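Local coordinates for enoyl-[acyl-carrier-protein] reductase [FMN] (Thermotoga maritima, PDB 5GVJ), which binds FMN and probably catalyses the NADH-dependent reduction of enoyl groups carried on acyl-carrier protein, at residues G46-P50 and D51-K55; A125-V128 and E129-G132; R177-A180 and A181-L185; T304-K307 and L308-Y311. The protein carries 1 engineered substitution. All coordinates share one frame; numbering follows the deposited sequence.

Contact 1. Residues G46-P50 and D51-K55; sequences GAMKP and DDLRK
K49 is the N-cap of helix 50-63, and its carbonyl O starts the helical bonding by accepting L53 N at 3.1 Å, just as P50 O takes R54 N at 2.9 Å. P50 is the first helical residue, a position whose N-H no helical carbonyl would accept, so a proline costs no bond there. The main side-chain bond is a fold-back from the third helical residue: K49 N donates to D52 OD2 (3.0 Å, 164° at the hydrogen), meeting this oxygen on its anti side and 23° out of the carboxylate plane. This is the N3-to-N-cap half of a capping box; lysine at the cap offers no side-chain acceptor for the other half. D52 CG is anti to its own carbonyl carbon (chi1 -57°), which turns the carboxylate back over the cap, alongside K49 CB. With alanine instead of D52, K49 N is likely to lose its acceptor and the turn before the helix to become freer to move. M48 crosses D52 on its extended chain and lays SD against the helix backbone, 3.7 Å from L53 CA and 4.0 Å from L53 CB. Further round, R54 points NH1 at D51 OD1 in a salt bridge of 3.3 Å, with D51 CG in plane at the guanidinium edge. The acids D51 and D52 at the N-terminus are likely to suit the helix dipole. The turn links strand 41-44 to its barrel helix: M48 and L53 both touch I43 of that strand, while P50 and L53 pack against V85 of helix 79-88.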
loop_
_atom_site.group_PDB
_atom_site.type_symbol
_atom_site.label_atom_id
_atom_site.label_comp_id
_atom_site.label_asym_id
_atom_site.label_seq_id
_atom_site.Cartn_x
_atom_site.Cartn_y
_atom_site.Cartn_z
ATOM N N GLY A 46 -6.032 -5.902 -24.891
ATOM C CA GLY A 46 -5.437 -7.178 -24.528
ATOM C C GLY A 46 -6.016 -8.361 -25.277
ATOM O O GLY A 46 -5.292 -9.312 -25.592
ATOM N N ALA A 47 -7.317 -8.315 -25.581
ATOM C CA ALA A 47 -8.011 -9.383 -26.291
ATOM C C ALA A 47 -8.345 -9.003 -27.728
ATOM O O ALA A 47 -9.218 -9.622 -28.343
ATOM C CB ALA A 47 -9.290 -9.771 -25.549
ATOM N N MET A 48 -7.677 -7.998 -28.278
ATOM C CA MET A 48 -8.042 -7.466 -29.579
ATOM C C MET A 48 -7.082 -7.935 -30.663
ATOM O O MET A 48 -5.895 -8.170 -30.416
ATOM C CB MET A 48 -8.077 -5.935 -29.551
ATOM C CG MET A 48 -9.277 -5.330 -28.831
ATOM S SD MET A 48 -9.238 -3.536 -29.014
ATOM C CE MET A 48 -10.623 -3.010 -28.011
ATOM N N LYS A 49 -7.625 -8.093 -31.872
ATOM C CA LYS A 49 -6.859 -8.181 -33.102
ATOM C C LYS A 49 -6.749 -6.794 -33.714
ATOM O O LYS A 49 -7.549 -5.908 -33.394
ATOM C CB LYS A 49 -7.530 -9.153 -34.074
ATOM C CG LYS A 49 -7.476 -10.609 -33.615
ATOM C CD LYS A 49 -8.242 -11.536 -34.550
ATOM C CE LYS A 49 -9.167 -12.466 -33.773
ATOM N NZ LYS A 49 -8.741 -12.632 -32.352
ATOM N N PRO A 50 -5.748 -6.556 -34.576
ATOM C CA PRO A 50 -5.572 -5.205 -35.131
ATOM C C PRO A 50 -6.852 -4.583 -35.663
ATOM O O PRO A 50 -7.101 -3.399 -35.401
ATOM C CB PRO A 50 -4.535 -5.427 -36.241
ATOM C CG PRO A 50 -3.717 -6.551 -35.744
ATOM C CD PRO A 50 -4.682 -7.468 -35.027
ATOM N N ASP A 51 -7.686 -5.352 -36.373
ATOM C CA ASP A 51 -8.934 -4.796 -36.887
ATOM C C ASP A 51 -9.826 -4.305 -35.757
ATOM O O ASP A 51 -10.416 -3.225 -35.852
ATOM C CB ASP A 51 -9.675 -5.835 -37.729
ATOM C CG ASP A 51 -9.257 -5.812 -39.184
ATOM O OD1 ASP A 51 -9.155 -4.700 -39.748
ATOM O OD2 ASP A 51 -9.035 -6.901 -39.762
ATOM N N ASP A 52 -9.940 -5.093 -34.686
ATOM C CA ASP A 52 -10.734 -4.697 -33.527
ATOM C C ASP A 52 -10.248 -3.373 -32.946
ATOM O O ASP A 52 -11.054 -2.487 -32.629
ATOM C CB ASP A 52 -10.671 -5.790 -32.461
ATOM C CG ASP A 52 -11.133 -7.134 -32.976
ATOM O OD1 ASP A 52 -12.119 -7.162 -33.741
ATOM O OD2 ASP A 52 -10.516 -8.160 -32.609
ATOM N N LEU A 53 -8.925 -3.227 -32.784
ATOM C CA LEU A 53 -8.387 -1.987 -32.234
ATOM C C LEU A 53 -8.666 -0.802 -33.147
ATOM O O LEU A 53 -9.015 0.279 -32.666
ATOM C CB LEU A 53 -6.883 -2.114 -31.982
ATOM C CG LEU A 53 -6.234 -0.837 -31.437
ATOM C CD1 LEU A 53 -6.948 -0.349 -30.179
ATOM C CD2 LEU A 53 -4.766 -1.072 -31.139
ATOM N N ARG A 54 -8.502 -0.977 -34.468
ATOM C CA ARG A 54 -8.811 0.106 -35.398
ATOM C C ARG A 54 -10.238 0.601 -35.211
ATOM O O ARG A 54 -10.480 1.810 -35.100
ATOM C CB ARG A 54 -8.607 -0.346 -36.846
ATOM C CG ARG A 54 -7.178 -0.366 -37.311
ATOM C CD ARG A 54 -7.074 -0.599 -38.825
ATOM N NE ARG A 54 -5.727 -1.055 -39.147
ATOM C CZ ARG A 54 -5.375 -2.333 -39.246
ATOM N NH1 ARG A 54 -6.281 -3.285 -39.075
ATOM N NH2 ARG A 54 -4.115 -2.657 -39.519
ATOM N N LYS A 55 -11.204 -0.327 -35.201
ATOM C CA LYS A 55 -12.602 0.055 -34.996
ATOM C C LYS A 55 -12.783 0.742 -33.655
ATOM O O LYS A 55 -13.454 1.781 -33.562
ATOM C CB LYS A 55 -13.526 -1.165 -35.061
ATOM C CG LYS A 55 -13.173 -2.220 -36.089
ATOM C CD LYS A 55 -13.826 -2.014 -37.427
ATOM C CE LYS A 55 -14.195 -3.365 -38.028
ATOM N NZ LYS A 55 -13.164 -3.829 -39.009
#

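Contact 2. Residues A125-V128 and E129-G132; sequences ARMV and ERAG
R130 folds its guanidinium back across R126 and M127 in the last turn of helix 122-130, which ends in a Schellman motif within a beta-alpha-beta unit of the TIM barrel. One face of the flat group looks onto the backbone: R126 O lies 3.8 Å above its plane, offset toward the rim, and M127 CA is on the same face. The bend at chi3 (-89°) brings the group over, so that NH1 reaches M127 CG at 3.9 Å. R126 also runs back toward the helix start, but its NH1 pairs with D122 in a salt bridge. The backbone keeps helical bonds up to A131 N, which reaches M127 O at 3.1 Å, before G132 turns off with positive phi (110°), a conformation easy for glycine. G132 N also donates to E129 O at 3.0 Å. E129 stretches out with CG opposite its backbone N (chi1 -178°); its OE1 accepts from the backbone N-H groups of N164 and I165, tying the helix end to the loop before strand 167-170. The other oxygen serves the helix itself: one water donates to E129 OE2 at 2.7 Å and to R126 O at 2.9 Å, giving that carbonyl a second donor beside R130 N.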
loop_
_atom_site.group_PDB
_atom_site.type_symbol
_atom_site.label_atom_id
_atom_site.label_comp_id
_atom_site.label_asym_id
_atom_site.label_seq_id
_atom_site.Cartn_x
_atom_site.Cartn_y
_atom_site.Cartn_z
ATOM N N ALA A 125 11.480 0.143 -13.849
ATOM C CA ALA A 125 11.246 1.573 -14.026
ATOM C C ALA A 125 12.497 2.275 -14.533
ATOM O O ALA A 125 12.443 3.043 -15.501
ATOM C CB ALA A 125 10.769 2.205 -12.717
ATOM N N ARG A 126 13.641 2.035 -13.892
ATOM C CA ARG A 126 14.857 2.695 -14.356
ATOM C C ARG A 126 15.226 2.259 -15.769
ATOM O O ARG A 126 15.702 3.069 -16.568
ATOM C CB ARG A 126 16.020 2.434 -13.404
ATOM C CG ARG A 126 15.800 2.907 -12.000
ATOM C CD ARG A 126 17.126 2.865 -11.284
ATOM N NE ARG A 126 17.418 1.495 -10.890
ATOM C CZ ARG A 126 17.107 0.975 -9.711
ATOM N NH1 ARG A 126 16.535 1.732 -8.784
ATOM N NH2 ARG A 126 17.402 -0.297 -9.452
ATOM N N MET A 127 15.007 0.984 -16.096
ATOM C CA MET A 127 15.311 0.499 -17.442
ATOM C C MET A 127 14.474 1.213 -18.500
ATOM O O MET A 127 15.000 1.658 -19.529
ATOM C CB MET A 127 15.087 -1.011 -17.509
ATOM C CG MET A 127 16.042 -1.810 -16.618
ATOM S SD MET A 127 16.000 -3.588 -16.944
ATOM C CE MET A 127 14.470 -4.114 -16.199
ATOM N N VAL A 128 13.163 1.337 -18.271
ATOM C CA VAL A 128 12.322 1.936 -19.305
ATOM C C VAL A 128 12.551 3.443 -19.385
ATOM O O VAL A 128 12.465 4.031 -20.473
ATOM C CB VAL A 128 10.836 1.585 -19.084
ATOM C CG1 VAL A 128 10.627 0.072 -19.119
ATOM C CG2 VAL A 128 10.331 2.151 -17.779
ATOM N N GLU A 129 12.879 4.095 -18.260
ATOM C CA GLU A 129 13.320 5.487 -18.337
ATOM C C GLU A 129 14.515 5.624 -19.274
ATOM O O GLU A 129 14.533 6.495 -20.153
ATOM C CB GLU A 129 13.682 6.040 -16.954
ATOM C CG GLU A 129 14.087 7.506 -17.035
ATOM C CD GLU A 129 14.436 8.139 -15.707
ATOM O OE1 GLU A 129 14.022 9.293 -15.465
ATOM O OE2 GLU A 129 15.134 7.494 -14.915
ATOM N N ARG A 130 15.526 4.767 -19.091
ATOM C CA ARG A 130 16.723 4.813 -19.931
ATOM C C ARG A 130 16.370 4.649 -21.405
ATOM O O ARG A 130 16.933 5.332 -22.270
ATOM C CB ARG A 130 17.700 3.717 -19.498
ATOM C CG ARG A 130 18.946 4.204 -18.779
ATOM C CD ARG A 130 19.884 3.045 -18.406
ATOM N NE ARG A 130 19.577 2.473 -17.092
ATOM C CZ ARG A 130 19.170 1.219 -16.889
ATOM N NH1 ARG A 130 19.031 0.382 -17.918
ATOM N NH2 ARG A 130 18.904 0.799 -15.655
ATOM N N ALA A 131 15.430 3.757 -21.700
ATOM C CA ALA A 131 15.013 3.446 -23.061
ATOM C C ALA A 131 14.048 4.474 -23.650
ATOM O O ALA A 131 13.618 4.306 -24.796
ATOM C CB ALA A 131 14.374 2.054 -23.091
ATOM N N GLY A 132 13.688 5.520 -22.908
ATOM C CA GLY A 132 12.950 6.637 -23.453
ATOM C C GLY A 132 11.504 6.790 -22.999
ATOM O O GLY A 132 10.785 7.620 -23.561
HETATM O O HOH W 1 16.763 5.474 -15.466
#

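Contact 3. Residues R177-A180 and A181-L185; sequences RGMA and AAFAL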
loop_
_atom_site.group_PDB
_atom_site.type_symbol
_atom_site.label_atom_id
_atom_site.label_comp_id
_atom_site.label_asym_id
_atom_site.label_seq_id
_atom_site.Cartn_x
_atom_site.Cartn_y
_atom_site.Cartn_z
ATOM N N ARG A 177 -8.680 10.927 -1.186
ATOM C CA ARG A 177 -7.665 10.581 -0.187
ATOM C C ARG A 177 -6.519 9.812 -0.816
ATOM O O ARG A 177 -5.344 10.113 -0.579
ATOM C CB ARG A 177 -8.287 9.729 0.918
ATOM C CG ARG A 177 -8.816 10.498 2.070
ATOM C CD ARG A 177 -9.111 9.548 3.198
ATOM N NE ARG A 177 -10.197 10.045 4.029
ATOM C CZ ARG A 177 -10.500 9.552 5.223
ATOM N NH1 ARG A 177 -9.797 8.542 5.725
ATOM N NH2 ARG A 177 -11.506 10.072 5.910
ATOM N N GLY A 178 -6.846 8.785 -1.597
ATOM C CA GLY A 178 -5.811 7.994 -2.232
ATOM C C GLY A 178 -4.992 8.801 -3.221
ATOM O O GLY A 178 -3.783 8.589 -3.359
ATOM N N MET A 179 -5.635 9.740 -3.920
ATOM C CA MET A 179 -4.895 10.604 -4.827
ATOM C C MET A 179 -3.873 11.428 -4.059
ATOM O O MET A 179 -2.717 11.548 -4.478
ATOM C CB MET A 179 -5.849 11.514 -5.605
ATOM C CG MET A 179 -5.136 12.432 -6.575
ATOM S SD MET A 179 -6.267 13.353 -7.670
ATOM C CE MET A 179 -5.390 14.900 -7.802
ATOM N N ALA A 180 -4.280 11.988 -2.916
ATOM C CA ALA A 180 -3.348 12.784 -2.124
ATOM C C ALA A 180 -2.234 11.912 -1.559
ATOM O O ALA A 180 -1.059 12.293 -1.604
ATOM C CB ALA A 180 -4.089 13.515 -1.002
ATOM N N ALA A 181 -2.586 10.730 -1.050
ATOM C CA ALA A 181 -1.582 9.794 -0.558
ATOM C C ALA A 181 -0.585 9.414 -1.643
ATOM O O ALA A 181 0.622 9.377 -1.393
ATOM C CB ALA A 181 -2.268 8.544 -0.020
ATOM N N ALA A 182 -1.071 9.117 -2.858
ATOM C CA ALA A 182 -0.167 8.779 -3.954
ATOM C C ALA A 182 0.767 9.936 -4.270
ATOM O O ALA A 182 1.970 9.738 -4.482
ATOM C CB ALA A 182 -0.965 8.385 -5.200
ATOM N N PHE A 183 0.230 11.153 -4.304
ATOM C CA PHE A 183 1.059 12.321 -4.581
ATOM C C PHE A 183 2.102 12.526 -3.487
ATOM O O PHE A 183 3.248 12.912 -3.765
ATOM C CB PHE A 183 0.158 13.552 -4.729
ATOM C CG PHE A 183 -0.477 13.682 -6.095
ATOM C CD1 PHE A 183 -0.896 12.561 -6.795
ATOM C CD2 PHE A 183 -0.651 14.928 -6.671
ATOM C CE1 PHE A 183 -1.471 12.679 -8.056
ATOM C CE2 PHE A 183 -1.235 15.055 -7.927
ATOM C CZ PHE A 183 -1.642 13.927 -8.612
ATOM N N ALA A 184 1.731 12.247 -2.234
ATOM C CA ALA A 184 2.692 12.332 -1.141
ATOM C C ALA A 184 3.846 11.356 -1.336
ATOM O O ALA A 184 4.998 11.678 -1.028
ATOM C CB ALA A 184 1.998 12.065 0.197
ATOM N N LEU A 185 3.558 10.144 -1.823
ATOM C CA LEU A 185 4.623 9.180 -2.068
ATOM C C LEU A 185 5.496 9.562 -3.260
ATOM O O LEU A 185 6.549 8.943 -3.456
ATOM C CB LEU A 185 4.033 7.787 -2.288
ATOM C CG LEU A 185 3.242 7.183 -1.126
ATOM C CD1 LEU A 185 2.511 5.910 -1.539
ATOM C CD2 LEU A 185 4.176 6.918 0.052
#
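Four backbone hydrogen bonds tie R177-A180 to A181-L185 in regular i to i+4 fashion, from A181 N to R177 O at 2.9 Å through A182 N to G178 O at 2.8 Å, F183 N to M179 O, and A184 N to A180 O. Met-aromatic packing carries the side-chain contact. M179 CG stands over one face of the F183 ring, 4.0 Å from CE1, and the methyl CE comes to within 4.0 Å of CZ, while SD lies obliquely, 5.2 Å from the ring centroid. With M179 CG opposite the backbone N (chi1 -180°) the thioether stands out from the helix, and the F183 ring (chi1 -81°) leans back toward it. The ring also leans on the backbone, with CD1 3.1 Å from M179 O. Helix 176-185 connects strands 167-170 and 189-191 in a beta-alpha-beta crossover of the TIM barrel, and its alanines and G178 keep this part of its surface slim. Aromatic contacts extend outward: F183 meets F301 of helix 290-309 edge-to-face, and Y311 of the second subunit likewise. Polar contacts also cross to the second subunit, where R177 NH1 donates to L185 O of that subunit and L185 O accepts from its R177 NH1 in return.

Contact 4. Residues T304-K307 and L308-Y311; sequences TVEK and LRGY
The Y311 ring takes K307 NZ at its edge, close to the ring plane, and meets F183 of the second subunit edge-to-face. K307 NZ donates to Y311 OH at 2.8 Å, with NZ still 3.7 Å from CZ, so the ammonium grips the hydroxyl and does not lie over the ring. The other flat group, the R309 guanidinium, has E306 CG obliquely beside it, 4.2 Å from R309 NH1, but the E306 carboxylate is not in contact with it. K307 swings its chain away from its own N (chi1 -160°) and bends at chi2 and chi4, carrying the amine one turn on to cross Y311. Replacing Y311 by an alanine would probably leave K307 NZ without its hydroxyl partner and take away the ring that F183 of the second subunit packs against. Along the backbone, L308 N binds T304 O at 2.9 Å and R309 N binds V305 O at 2.9 Å, while G310 N makes two weak bonds, to E306 O at 3.3 Å and to K307 O at 3.0 Å. L308 CG rests 3.4 Å from T304 O. The contact lies on the C-terminal helix 290-309: T304 packs on R177 and A180 of helix 176-185, and L308 meets its counterpart in the second subunit.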
loop_
_atom_site.group_PDB
_atom_site.type_symbol
_atom_site.label_atom_id
_atom_site.label_comp_id
_atom_site.label_asym_id
_atom_site.label_seq_id
_atom_site.Cartn_x
_atom_site.Cartn_y
_atom_site.Cartn_z
ATOM N N THR A 304 -8.265 16.934 1.550
ATOM C CA THR A 304 -7.200 16.189 2.208
ATOM C C THR A 304 -5.939 17.037 2.340
ATOM O O THR A 304 -5.302 17.050 3.404
ATOM C CB THR A 304 -6.915 14.894 1.444
ATOM O OG1 THR A 304 -8.112 14.115 1.392
ATOM C CG2 THR A 304 -5.821 14.067 2.152
ATOM N N VAL A 305 -5.572 17.768 1.280
ATOM C CA VAL A 305 -4.363 18.594 1.334
ATOM C C VAL A 305 -4.522 19.713 2.358
ATOM O O VAL A 305 -3.588 20.019 3.117
ATOM C CB VAL A 305 -4.024 19.145 -0.064
ATOM C CG1 VAL A 305 -2.912 20.179 0.019
ATOM C CG2 VAL A 305 -3.601 18.023 -0.982
ATOM N N GLU A 306 -5.700 20.349 2.391
ATOM C CA GLU A 306 -5.980 21.338 3.431
ATOM C C GLU A 306 -5.856 20.730 4.818
ATOM O O GLU A 306 -5.321 21.364 5.736
ATOM C CB GLU A 306 -7.375 21.932 3.236
ATOM C CG GLU A 306 -7.511 22.620 1.899
ATOM C CD GLU A 306 -8.892 23.170 1.653
ATOM O OE1 GLU A 306 -8.984 24.193 0.943
ATOM O OE2 GLU A 306 -9.876 22.584 2.157
ATOM N N LYS A 307 -6.341 19.500 4.992
ATOM C CA LYS A 307 -6.205 18.818 6.276
ATOM C C LYS A 307 -4.737 18.628 6.645
ATOM O O LYS A 307 -4.325 18.923 7.774
ATOM C CB LYS A 307 -6.933 17.472 6.223
ATOM C CG LYS A 307 -7.298 16.867 7.581
ATOM C CD LYS A 307 -6.972 15.374 7.642
ATOM C CE LYS A 307 -7.358 14.787 9.000
ATOM N NZ LYS A 307 -6.162 14.300 9.781
ATOM N N LEU A 308 -3.926 18.144 5.698
ATOM C CA LEU A 308 -2.498 17.962 5.969
ATOM C C LEU A 308 -1.828 19.284 6.308
ATOM O O LEU A 308 -0.929 19.338 7.160
ATOM C CB LEU A 308 -1.803 17.327 4.766
ATOM C CG LEU A 308 -2.219 15.895 4.433
ATOM C CD1 LEU A 308 -1.499 15.401 3.188
ATOM C CD2 LEU A 308 -1.909 15.002 5.597
ATOM N N ARG A 309 -2.235 20.359 5.631
ATOM C CA ARG A 309 -1.653 21.671 5.885
ATOM C C ARG A 309 -1.868 22.095 7.329
ATOM O O ARG A 309 -1.040 22.820 7.895
ATOM C CB ARG A 309 -2.251 22.686 4.908
ATOM C CG ARG A 309 -2.109 24.135 5.304
ATOM C CD ARG A 309 -3.107 24.976 4.523
ATOM N NE ARG A 309 -2.722 25.126 3.125
ATOM C CZ ARG A 309 -3.551 25.531 2.170
ATOM N NH1 ARG A 309 -4.815 25.802 2.468
ATOM N NH2 ARG A 309 -3.117 25.653 0.920
ATOM N N GLY A 310 -2.944 21.614 7.952
ATOM C CA GLY A 310 -3.198 21.948 9.339
ATOM C C GLY A 310 -2.073 21.532 10.265
ATOM O O GLY A 310 -1.871 22.150 11.311
ATOM N N TYR A 311 -1.318 20.495 9.893
ATOM C CA TYR A 311 -0.246 20.000 10.750
ATOM C C TYR A 311 1.014 20.857 10.693
ATOM O O TYR A 311 1.769 20.876 11.669
ATOM C CB TYR A 311 0.090 18.542 10.388
ATOM C CG TYR A 311 -1.036 17.579 10.698
ATOM C CD1 TYR A 311 -1.423 17.337 12.004
ATOM C CD2 TYR A 311 -1.724 16.923 9.678
ATOM C CE1 TYR A 311 -2.455 16.461 12.292
ATOM C CE2 TYR A 311 -2.758 16.050 9.954
ATOM C CZ TYR A 311 -3.119 15.825 11.263
ATOM O OH TYR A 311 -4.152 14.961 11.547
#

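In the fold
The contacts follow one another along the chain: contact 1 at the start of helix 50-63, contacts 2 and 3 on helices 122-130 and 176-185, contact 4 on the C-terminal helix 290-309. The first three helices follow strands 41-44, 114-119 and 167-170 of the parallel TIM-barrel sheet. Contacts 1 and 3 sit on opposite sides of the chain's centre, their centres about 34 Å apart, with contact 2 about 27 Å and 24 Å from them. Contacts 3 and 4 are neighbours, centres about 12 Å apart, touching where A180 CB meets T304 CG2 at 3.6 Å. Both also reach the second subunit, so this side of the barrel forms part of the dimer interface, whereas contacts 1 and 2 touch no other subunit.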